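Local coordinates for protein inositol monophosphatase (Zymomonas mobilis, PDB 4N81) that probably hydrolyses phosphate monoesters such as inositol monophosphate, as a magnesium-dependent member of the inositol monophosphatase superfamily, at residues Pro42-Lys45 and Ala46-Ala50; Thr91-Ile95 and Gly96-Ser100; Pro134-Asn138 and Gly139-His143; Ile217-Ala221 and Gly222-Arg226. One frame throughout, in Å; residues are numbered along the deposited sequence.

Interaction 1. Residues Pro42-Lys45 and Ala46-Ala50; sequences PVTK and ADRGA
Thr44 and Arg48 stand one turn apart on helix 42-61, and their side chains pass at a slant, Thr44 CG2 lying 4.1 Å from Arg48 CD. The threonine presents its methyl here because CG2 is anti to the backbone N, which leaves OG1 beside that nitrogen (chi1 -65°), where it is hydrogen-bonded to Asp39 OD2 and Ser41 OG just before the helix. Arg48 first runs close to the backbone, with CG 3.1 Å from Thr44 O, then bends at chi3 (48°) and carries its guanidinium away from the preceding turn. Asp47 keeps close to the preceding turn only at its base, where its CB sits 3.2 Å from Val43 O. Beneath these chains the first two turns of the helix are held by successive i to i+4 bonds, from Ala46 N to Pro42 O (2.9 Å) through Gly49 N to Lys45 O (2.9 Å). Pro42, which has no N-H to offer, fits the start of a helix, where none is needed. The side chain of Asp47 comes within about 5 Å of that of Asp86, a predicted magnesium ligand. On the buried face Ala46 meets Ile88 of strand 88-89 and Phe27, while Ala50 packs on Ala20 and Ile24 of helix 7-24, so the start of the helix packs on helix 7-24 and lies close to the predicted metal site.

Interaction 2. Residues Thr91-Ile95 and Gly96-Ser100; sequences TRAFI and GGRAS. With SO4 (sulfate ion), chain B.
Ala93 and Arg98 are joined through the backbone, Arg98 N giving a 2.9 Å hydrogen bond to Ala93 O. Two more bonds close the end of helix 91-95: Gly96 N to Arg92 O at 2.9 Å, and Gly97 N to Phe94 O, also 2.9 Å, with the donor well above the carbonyl plane. Side-chain contact is slight: the Ala93 methyl has Arg98 CB 4.0 Å away, and Ser100 OG comes up to it at 3.3 Å; the serine hydroxyl points between its own backbone N and carbonyl carbon (chi1 57°). The bonds from Arg98 N to Ala93 O and from Gly97 N to Phe94 O make a Schellman motif, in which Gly97 leaves the helix with positive phi (79°), an angle at which a CB would be jammed against the preceding carbonyl oxygen. At the opposite end of the short helix the polar contact is with an anion: Thr91 N donates to O4 of a sulfate ion at 3.0 Å, and Gly90 N binds the same ion, an arrangement consistent with the phosphate site of this family. The two arginines lead outward to the second subunit: Arg92 NH1 forms a salt bridge with its Asp180, and the extended Arg98 is hydrogen-bonded to its Leu183 O and Asn189 OD1.

Interaction 3. Residues Pro134-Asn138 and Gly139-His143; sequences PTSFN and GEVIH
Ile142 packs back over both Thr135 and Phe137, and this is the close side of the hairpin. Its CG2 lies 3.6 Å from Phe137 CB, while CD1 comes within 3.8 Å of Thr135 CG2, the threonine and isoleucine chains meeting at a slant. Ile142 CG1 is lodged between its own backbone N and carbonyl carbon (chi1 60°), which turns the longer branch onto Thr135. Cutting Ile142 back to an alanine is likely to open a gap beside the Thr135 methyl and to leave Phe137 CB without this partner. The backbone rungs are Ile142 N to Thr135 O (3.1 Å) and Phe137 N to Glu140 O (2.8 Å). Glu140 N returns to Phe137 O, closing a type I' turn in which Asn138 and Gly139 both have positive phi. The other face is looser: Pro134 CB touches Val141 CG1 at 3.8 Å, and Ser136 and Val141 form a non-hydrogen-bonded pair, with Pro134 and Val141 exposed. Even the turn is tied down, for Asn138 OD1 accepts from Arg126 N and ND2 donates to Gln124 O, and Asn138 CG lies over the rim of one face of the Phe137 ring. That ring meets Trp127 edge-to-face. Strand 133-137 lies against strand 125-130, strand 140-141 forms the outermost strand of the large sheet, and Phe137 and Ile142 both rest on Leu195, just after helix 187-194.

Interaction 4. Residues Ile217-Ala221 and Gly222-Arg226; sequences IVEGA and GGIMR
With CG of Glu219 anti to the carbonyl carbon (chi1 -63°) and the chain extended beyond it, the carboxylate reaches from the last helical turn to Met225, whose N donates to OE2 at 3.0 Å. The bond is nearly straight (168°) and meets OE2 on its anti side, somewhat out of the carboxylate plane. Arg226, bent at chi2, brings NE to 3.8 Å from the same oxygen, a long salt bridge, and Ile224 CD1 covers the centre of one guanidinium face. Shortening Glu219 to an alanine is likely to leave Met225 N without this acceptor and Arg226 without this nearby carboxylate. The helix is closed by a Schellman motif: Gly223 N bonds to Val218 O at 2.9 Å and Gly222 N to Glu219 O at 3.0 Å. Gly222 takes positive phi (105°), where a CB would collide with Ala221 O; at Gly223 one would run into Val218 CG1. A water donates to Glu219 O and, at 2.8 Å, to Gly223 O, bridging the turn where the chain leaves for strand 224-226. On the buried side Val218 and Met225 cross at about a right angle, Val218 CG2 lying 4.0 Å from Met225 SD, and Met225 goes on to pack against Tyr190 of helix 187-194.

Each contact is local, so along the chain the four follow in series, none enclosing or crossing another: a helix start, a helix end, a hairpin and a helix-to-strand turn. Interactions 1 and 2 meet through Val43, whose CG2 packs on Phe94 CD1 at 3.5 Å, joining helix 42-61 to helix 91-95 beside the predicted metal site. Further on, interaction 3 closes the hairpin at the edge of the seven-stranded sheet, and interaction 4 turns the chain into the edge strand of the five-stranded one. These two also touch, Thr135 OG1 lying 2.7 Å from Ile217 O in a probable hydrogen bond. Interactions 1 and 4 sit on opposite sides of the chain's centre, their centres about 30 Å apart.

Interaction 1. Residues Pro42-Lys45 and Ala46-Ala50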
loop_
_atom_site.group_PDB
_atom_site.type_symbol
_atom_site.label_atom_id
_atom_site.label_comp_id
_atom_site.label_asym_id
_atom_site.label_seq_id
_atom_site.Cartn_x
_atom_site.Cartn_y
_atom_site.Cartn_z
ATOM N N PRO A 42 -10.948 -3.360 -16.493
ATOM C CA PRO A 42 -9.719 -4.152 -16.696
ATOM C C PRO A 42 -9.541 -5.275 -15.668
ATOM O O PRO A 42 -9.020 -6.354 -16.028
ATOM C CB PRO A 42 -8.589 -3.117 -16.508
ATOM C CG PRO A 42 -9.223 -1.791 -16.815
ATOM C CD PRO A 42 -10.677 -1.913 -16.351
ATOM N N VAL A 43 -9.961 -5.048 -14.417
ATOM C CA VAL A 43 -9.744 -6.074 -13.383
ATOM C C VAL A 43 -10.551 -7.341 -13.710
ATOM O O VAL A 43 -10.094 -8.477 -13.526
ATOM C CB VAL A 43 -10.083 -5.532 -11.955
ATOM C CG1 VAL A 43 -11.620 -5.366 -11.769
ATOM C CG2 VAL A 43 -9.471 -6.455 -10.862
ATOM N N THR A 44 -11.754 -7.153 -14.232
ATOM C CA THR A 44 -12.583 -8.281 -14.579
ATOM C C THR A 44 -11.999 -9.045 -15.767
ATOM O O THR A 44 -11.962 -10.303 -15.760
ATOM C CB THR A 44 -14.038 -7.784 -14.901
ATOM O OG1 THR A 44 -14.596 -7.239 -13.689
ATOM C CG2 THR A 44 -14.873 -8.926 -15.373
ATOM N N LYS A 45 -11.487 -8.313 -16.766
ATOM C CA LYS A 45 -10.859 -9.003 -17.885
ATOM C C LYS A 45 -9.631 -9.801 -17.445
ATOM O O LYS A 45 -9.446 -10.944 -17.859
ATOM C CB LYS A 45 -10.387 -8.004 -18.965
ATOM C CG LYS A 45 -11.482 -7.256 -19.703
ATOM C CD LYS A 45 -10.942 -6.646 -20.994
ATOM C CE LYS A 45 -12.013 -5.792 -21.712
ATOM N NZ LYS A 45 -12.302 -4.591 -20.831
ATOM N N ALA A 46 -8.831 -9.205 -16.555
ATOM C CA ALA A 46 -7.591 -9.804 -16.091
ATOM C C ALA A 46 -7.894 -11.056 -15.272
ATOM O O ALA A 46 -7.293 -12.100 -15.469
ATOM C CB ALA A 46 -6.822 -8.782 -15.206
ATOM N N ASP A 47 -8.836 -10.921 -14.343
ATOM C CA ASP A 47 -9.216 -12.028 -13.466
ATOM C C ASP A 47 -9.780 -13.179 -14.270
ATOM O O ASP A 47 -9.354 -14.344 -14.106
ATOM C CB ASP A 47 -10.247 -11.522 -12.424
ATOM C CG ASP A 47 -10.946 -12.657 -11.707
ATOM O OD1 ASP A 47 -12.159 -12.866 -11.946
ATOM O OD2 ASP A 47 -10.276 -13.386 -10.971
ATOM N N ARG A 48 -10.701 -12.887 -15.183
ATOM C CA ARG A 48 -11.274 -13.975 -15.971
ATOM C C ARG A 48 -10.259 -14.630 -16.883
ATOM O O ARG A 48 -10.245 -15.868 -17.033
ATOM C CB ARG A 48 -12.431 -13.494 -16.877
ATOM C CG ARG A 48 -13.685 -12.900 -16.199
ATOM C CD ARG A 48 -14.816 -12.619 -17.246
ATOM N NE ARG A 48 -15.064 -13.754 -18.149
ATOM C CZ ARG A 48 -15.721 -13.680 -19.314
ATOM N NH1 ARG A 48 -16.201 -12.514 -19.736
ATOM N NH2 ARG A 48 -15.895 -14.768 -20.067
ATOM N N GLY A 49 -9.423 -13.832 -17.546
ATOM C CA GLY A 49 -8.497 -14.472 -18.476
ATOM C C GLY A 49 -7.457 -15.319 -17.718
ATOM O O GLY A 49 -7.083 -16.434 -18.171
ATOM N N ALA A 50 -7.024 -14.828 -16.551
ATOM C CA ALA A 50 -6.031 -15.600 -15.776
ATOM C C ALA A 50 -6.642 -16.884 -15.220
ATOM O O ALA A 50 -6.037 -17.961 -15.269
ATOM C CB ALA A 50 -5.454 -14.747 -14.629
#

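Interaction 2. Residues Thr91-Ile95 and Gly96-Ser100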
loop_
_atom_site.group_PDB
_atom_site.type_symbol
_atom_site.label_atom_id
_atom_site.label_comp_id
_atom_site.label_asym_id
_atom_site.label_seq_id
_atom_site.Cartn_x
_atom_site.Cartn_y
_atom_site.Cartn_z
ATOM N N THR A 91 -8.467 -7.032 -5.132
ATOM C CA THR A 91 -9.122 -6.496 -6.313
ATOM C C THR A 91 -9.275 -4.949 -6.173
ATOM O O THR A 91 -9.026 -4.192 -7.102
ATOM C CB THR A 91 -10.628 -7.019 -6.310
ATOM O OG1 THR A 91 -10.630 -8.446 -6.376
ATOM C CG2 THR A 91 -11.354 -6.494 -7.529
ATOM N N ARG A 92 -9.695 -4.474 -5.013
ATOM C CA ARG A 92 -9.847 -3.004 -4.916
ATOM C C ARG A 92 -8.516 -2.234 -5.039
ATOM O O ARG A 92 -8.467 -1.163 -5.689
ATOM C CB ARG A 92 -10.568 -2.672 -3.591
ATOM C CG ARG A 92 -11.961 -3.337 -3.564
ATOM C CD ARG A 92 -13.029 -2.563 -2.809
ATOM N NE ARG A 92 -12.938 -2.684 -1.357
ATOM C CZ ARG A 92 -12.210 -1.889 -0.573
ATOM N NH1 ARG A 92 -11.420 -0.940 -1.084
ATOM N NH2 ARG A 92 -12.213 -2.078 0.744
ATOM N N ALA A 93 -7.439 -2.809 -4.516
ATOM C CA ALA A 93 -6.134 -2.203 -4.680
ATOM C C ALA A 93 -5.732 -2.213 -6.136
ATOM O O ALA A 93 -5.158 -1.246 -6.639
ATOM C CB ALA A 93 -5.029 -2.972 -3.861
ATOM N N PHE A 94 -6.029 -3.298 -6.829
ATOM C CA PHE A 94 -5.692 -3.336 -8.262
ATOM C C PHE A 94 -6.468 -2.256 -9.016
ATOM O O PHE A 94 -5.919 -1.536 -9.893
ATOM C CB PHE A 94 -6.090 -4.725 -8.857
ATOM C CG PHE A 94 -5.795 -4.851 -10.336
ATOM C CD1 PHE A 94 -6.690 -4.319 -11.277
ATOM C CD2 PHE A 94 -4.656 -5.478 -10.777
ATOM C CE1 PHE A 94 -6.455 -4.410 -12.639
ATOM C CE2 PHE A 94 -4.391 -5.595 -12.163
ATOM C CZ PHE A 94 -5.294 -5.068 -13.089
ATOM N N ILE A 95 -7.727 -2.097 -8.639
ATOM C CA ILE A 95 -8.588 -1.118 -9.324
ATOM C C ILE A 95 -8.033 0.284 -9.090
ATOM O O ILE A 95 -8.043 1.150 -9.996
ATOM C CB ILE A 95 -10.029 -1.218 -8.789
ATOM C CG1 ILE A 95 -10.724 -2.436 -9.427
ATOM C CG2 ILE A 95 -10.871 0.057 -9.109
ATOM C CD1 ILE A 95 -12.004 -2.849 -8.670
ATOM N N GLY A 96 -7.425 0.453 -7.921
ATOM C CA GLY A 96 -6.808 1.737 -7.569
ATOM C C GLY A 96 -5.382 1.916 -8.088
ATOM O O GLY A 96 -4.710 2.917 -7.779
ATOM N N GLY A 97 -4.895 0.958 -8.878
ATOM C CA GLY A 97 -3.575 1.142 -9.470
ATOM C C GLY A 97 -2.432 0.850 -8.509
ATOM O O GLY A 97 -1.302 1.312 -8.713
ATOM N N ARG A 98 -2.730 0.146 -7.407
ATOM C CA ARG A 98 -1.696 -0.236 -6.437
ATOM C C ARG A 98 -1.126 -1.605 -6.661
ATOM O O ARG A 98 -1.875 -2.554 -6.884
ATOM C CB ARG A 98 -2.285 -0.272 -5.017
ATOM C CG ARG A 98 -2.891 1.122 -4.592
ATOM C CD ARG A 98 -3.538 0.939 -3.194
ATOM N NE ARG A 98 -3.820 2.250 -2.560
ATOM C CZ ARG A 98 -3.972 2.369 -1.239
ATOM N NH1 ARG A 98 -3.871 1.279 -0.462
ATOM N NH2 ARG A 98 -4.222 3.562 -0.710
ATOM N N ALA A 99 0.191 -1.734 -6.514
ATOM C CA ALA A 99 0.817 -3.050 -6.759
ATOM C C ALA A 99 0.965 -3.824 -5.444
ATOM O O ALA A 99 1.998 -4.476 -5.193
ATOM C CB ALA A 99 2.184 -2.861 -7.421
ATOM N N SER A 100 -0.036 -3.737 -4.586
ATOM C CA SER A 100 -0.075 -4.639 -3.418
ATOM C C SER A 100 -0.890 -5.903 -3.677
ATOM O O SER A 100 -0.957 -6.768 -2.805
ATOM C CB SER A 100 -0.699 -3.905 -2.222
ATOM O OG SER A 100 -2.013 -3.441 -2.599
HETATM S S SO4 B . -10.614 -9.950 -3.406
HETATM O O1 SO4 B . -11.420 -9.708 -4.643
HETATM O O2 SO4 B . -11.562 -10.207 -2.286
HETATM O O3 SO4 B . -9.840 -11.175 -3.549
HETATM O O4 SO4 B . -9.743 -8.753 -3.064
#

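Interaction 3. Residues Pro134-Asn138 and Gly139-His143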
loop_
_atom_site.group_PDB
_atom_site.type_symbol
_atom_site.label_atom_id
_atom_site.label_comp_id
_atom_site.label_asym_id
_atom_site.label_seq_id
_atom_site.Cartn_x
_atom_site.Cartn_y
_atom_site.Cartn_z
ATOM N N PRO A 134 10.931 -24.920 4.375
ATOM C CA PRO A 134 10.917 -23.485 4.742
ATOM C C PRO A 134 10.369 -22.635 3.599
ATOM O O PRO A 134 10.587 -22.907 2.410
ATOM C CB PRO A 134 12.406 -23.146 4.987
ATOM C CG PRO A 134 13.171 -24.374 4.642
ATOM C CD PRO A 134 12.248 -25.551 4.543
ATOM N N THR A 135 9.659 -21.593 3.979
ATOM C CA THR A 135 9.101 -20.638 3.043
ATOM C C THR A 135 10.225 -19.871 2.372
ATOM O O THR A 135 11.232 -19.567 3.030
ATOM C CB THR A 135 8.182 -19.709 3.794
ATOM O OG1 THR A 135 7.044 -20.470 4.192
ATOM C CG2 THR A 135 7.710 -18.507 2.956
ATOM N N SER A 136 10.047 -19.566 1.106
ATOM C CA SER A 136 11.011 -18.819 0.328
ATOM C C SER A 136 10.403 -17.561 -0.320
ATOM O O SER A 136 9.277 -17.574 -0.651
ATOM C CB SER A 136 11.579 -19.697 -0.767
ATOM O OG SER A 136 12.490 -20.668 -0.275
ATOM N N PHE A 137 11.211 -16.529 -0.475
ATOM C CA PHE A 137 10.764 -15.343 -1.167
ATOM C C PHE A 137 11.795 -15.102 -2.272
ATOM O O PHE A 137 12.970 -14.923 -1.970
ATOM C CB PHE A 137 10.752 -14.167 -0.229
ATOM C CG PHE A 137 10.384 -12.841 -0.920
ATOM C CD1 PHE A 137 11.367 -11.928 -1.275
ATOM C CD2 PHE A 137 9.045 -12.528 -1.182
ATOM C CE1 PHE A 137 11.023 -10.668 -1.886
ATOM C CE2 PHE A 137 8.693 -11.329 -1.815
ATOM C CZ PHE A 137 9.676 -10.392 -2.167
ATOM N N ASN A 138 11.362 -15.114 -3.538
ATOM C CA ASN A 138 12.299 -14.985 -4.689
ATOM C C ASN A 138 13.468 -15.942 -4.520
ATOM O O ASN A 138 14.632 -15.615 -4.784
ATOM C CB ASN A 138 12.730 -13.535 -4.953
ATOM C CG ASN A 138 11.582 -12.702 -5.473
ATOM O OD1 ASN A 138 10.545 -13.257 -5.802
ATOM N ND2 ASN A 138 11.763 -11.388 -5.599
ATOM N N GLY A 139 13.127 -17.142 -4.075
ATOM C CA GLY A 139 14.068 -18.243 -4.005
ATOM C C GLY A 139 14.916 -18.296 -2.752
ATOM O O GLY A 139 15.684 -19.249 -2.600
ATOM N N GLU A 140 14.764 -17.339 -1.830
ATOM C CA GLU A 140 15.547 -17.363 -0.583
ATOM C C GLU A 140 14.718 -17.718 0.656
ATOM O O GLU A 140 13.614 -17.244 0.782
ATOM C CB GLU A 140 16.203 -15.990 -0.360
ATOM C CG GLU A 140 17.221 -15.620 -1.459
ATOM C CD GLU A 140 18.467 -16.498 -1.406
ATOM O OE1 GLU A 140 18.920 -16.992 -2.472
ATOM O OE2 GLU A 140 19.001 -16.706 -0.294
ATOM N N VAL A 141 15.277 -18.490 1.592
ATOM C CA VAL A 141 14.536 -18.833 2.814
ATOM C C VAL A 141 14.292 -17.558 3.615
ATOM O O VAL A 141 15.191 -16.714 3.706
ATOM C CB VAL A 141 15.294 -19.829 3.682
ATOM C CG1 VAL A 141 14.545 -20.060 5.029
ATOM C CG2 VAL A 141 15.417 -21.140 2.928
ATOM N N ILE A 142 13.112 -17.433 4.224
ATOM C CA ILE A 142 12.793 -16.240 4.989
ATOM C C ILE A 142 12.217 -16.618 6.344
ATOM O O ILE A 142 11.773 -17.760 6.545
ATOM C CB ILE A 142 11.775 -15.329 4.233
ATOM C CG1 ILE A 142 10.471 -16.101 3.969
ATOM C CG2 ILE A 142 12.448 -14.747 2.914
ATOM C CD1 ILE A 142 9.271 -15.116 3.544
ATOM N N HIS A 143 12.243 -15.650 7.269
ATOM C CA HIS A 143 11.864 -15.895 8.640
ATOM C C HIS A 143 11.005 -14.737 9.169
ATOM O O HIS A 143 11.359 -13.572 9.001
ATOM C CB HIS A 143 13.146 -15.952 9.509
ATOM C CG HIS A 143 14.044 -17.100 9.157
ATOM N ND1 HIS A 143 15.107 -16.977 8.284
ATOM C CD2 HIS A 143 14.014 -18.398 9.537
ATOM C CE1 HIS A 143 15.701 -18.151 8.153
ATOM N NE2 HIS A 143 15.063 -19.028 8.908
#

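Interaction 4. Residues Ile217-Ala221 and Gly222-Arg226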
loop_
_atom_site.group_PDB
_atom_site.type_symbol
_atom_site.label_atom_id
_atom_site.label_comp_id
_atom_site.label_asym_id
_atom_site.label_seq_id
_atom_site.Cartn_x
_atom_site.Cartn_y
_atom_site.Cartn_z
ATOM N N ILE A 217 2.635 -20.407 3.725
ATOM C CA ILE A 217 3.701 -19.405 3.576
ATOM C C ILE A 217 4.043 -18.815 4.943
ATOM O O ILE A 217 5.201 -18.844 5.364
ATOM C CB ILE A 217 3.235 -18.282 2.606
ATOM C CG1 ILE A 217 3.161 -18.880 1.185
ATOM C CG2 ILE A 217 4.117 -16.988 2.709
ATOM C CD1 ILE A 217 2.474 -17.883 0.179
ATOM N N VAL A 218 3.016 -18.407 5.673
ATOM C CA VAL A 218 3.242 -17.840 6.999
ATOM C C VAL A 218 3.827 -18.890 7.955
ATOM O O VAL A 218 4.807 -18.608 8.679
ATOM C CB VAL A 218 1.929 -17.296 7.585
ATOM C CG1 VAL A 218 2.113 -16.944 9.091
ATOM C CG2 VAL A 218 1.496 -15.993 6.806
ATOM N N GLU A 219 3.251 -20.091 7.942
ATOM C CA GLU A 219 3.675 -21.115 8.879
ATOM C C GLU A 219 5.073 -21.603 8.557
ATOM O O GLU A 219 5.846 -21.813 9.476
ATOM C CB GLU A 219 2.589 -22.242 9.054
ATOM C CG GLU A 219 1.271 -21.565 9.682
ATOM C CD GLU A 219 0.337 -22.447 10.566
ATOM O OE1 GLU A 219 0.205 -23.597 10.105
ATOM O OE2 GLU A 219 -0.278 -21.968 11.670
ATOM N N GLY A 220 5.437 -21.678 7.262
ATOM C CA GLY A 220 6.746 -22.198 6.888
ATOM C C GLY A 220 7.791 -21.118 7.065
ATOM O O GLY A 220 9.006 -21.405 6.950
ATOM N N ALA A 221 7.339 -19.875 7.296
ATOM C CA ALA A 221 8.273 -18.792 7.710
ATOM C C ALA A 221 8.505 -18.761 9.228
ATOM O O ALA A 221 9.322 -18.009 9.720
ATOM C CB ALA A 221 7.815 -17.392 7.182
ATOM N N GLY A 222 7.800 -19.606 9.970
ATOM C CA GLY A 222 7.969 -19.592 11.416
ATOM C C GLY A 222 6.797 -18.927 12.144
ATOM O O GLY A 222 6.770 -18.885 13.392
ATOM N N GLY A 223 5.825 -18.421 11.387
ATOM C CA GLY A 223 4.666 -17.770 12.011
ATOM C C GLY A 223 3.518 -18.714 12.339
ATOM O O GLY A 223 3.644 -19.942 12.295
ATOM N N ILE A 224 2.385 -18.134 12.712
ATOM C CA ILE A 224 1.246 -18.968 13.047
ATOM C C ILE A 224 0.037 -18.254 12.429
ATOM O O ILE A 224 -0.042 -17.033 12.429
ATOM C CB ILE A 224 1.086 -19.131 14.584
ATOM C CG1 ILE A 224 -0.187 -19.918 14.948
ATOM C CG2 ILE A 224 1.036 -17.777 15.319
ATOM C CD1 ILE A 224 -0.059 -20.444 16.461
ATOM N N MET A 225 -0.897 -19.034 11.891
ATOM C CA MET A 225 -2.057 -18.445 11.273
ATOM C C MET A 225 -3.247 -19.351 11.567
ATOM O O MET A 225 -3.223 -20.544 11.250
ATOM C CB MET A 225 -1.812 -18.271 9.768
ATOM C CG MET A 225 -2.916 -17.491 9.097
ATOM S SD MET A 225 -2.368 -16.991 7.430
ATOM C CE MET A 225 -3.951 -16.421 6.887
ATOM N N ARG A 226 -4.247 -18.778 12.254
ATOM C CA ARG A 226 -5.369 -19.539 12.759
ATOM C C ARG A 226 -6.658 -18.722 12.627
ATOM O O ARG A 226 -6.621 -17.564 12.229
ATOM C CB ARG A 226 -5.174 -19.788 14.274
ATOM C CG ARG A 226 -3.859 -20.511 14.672
ATOM C CD ARG A 226 -4.018 -21.992 14.395
ATOM N NE ARG A 226 -2.742 -22.683 14.412
ATOM C CZ ARG A 226 -2.129 -23.105 15.512
ATOM N NH1 ARG A 226 -2.681 -22.919 16.721
ATOM N NH2 ARG A 226 -0.953 -23.729 15.390
HETATM O O HOH W 1 5.493 -22.026 12.398
#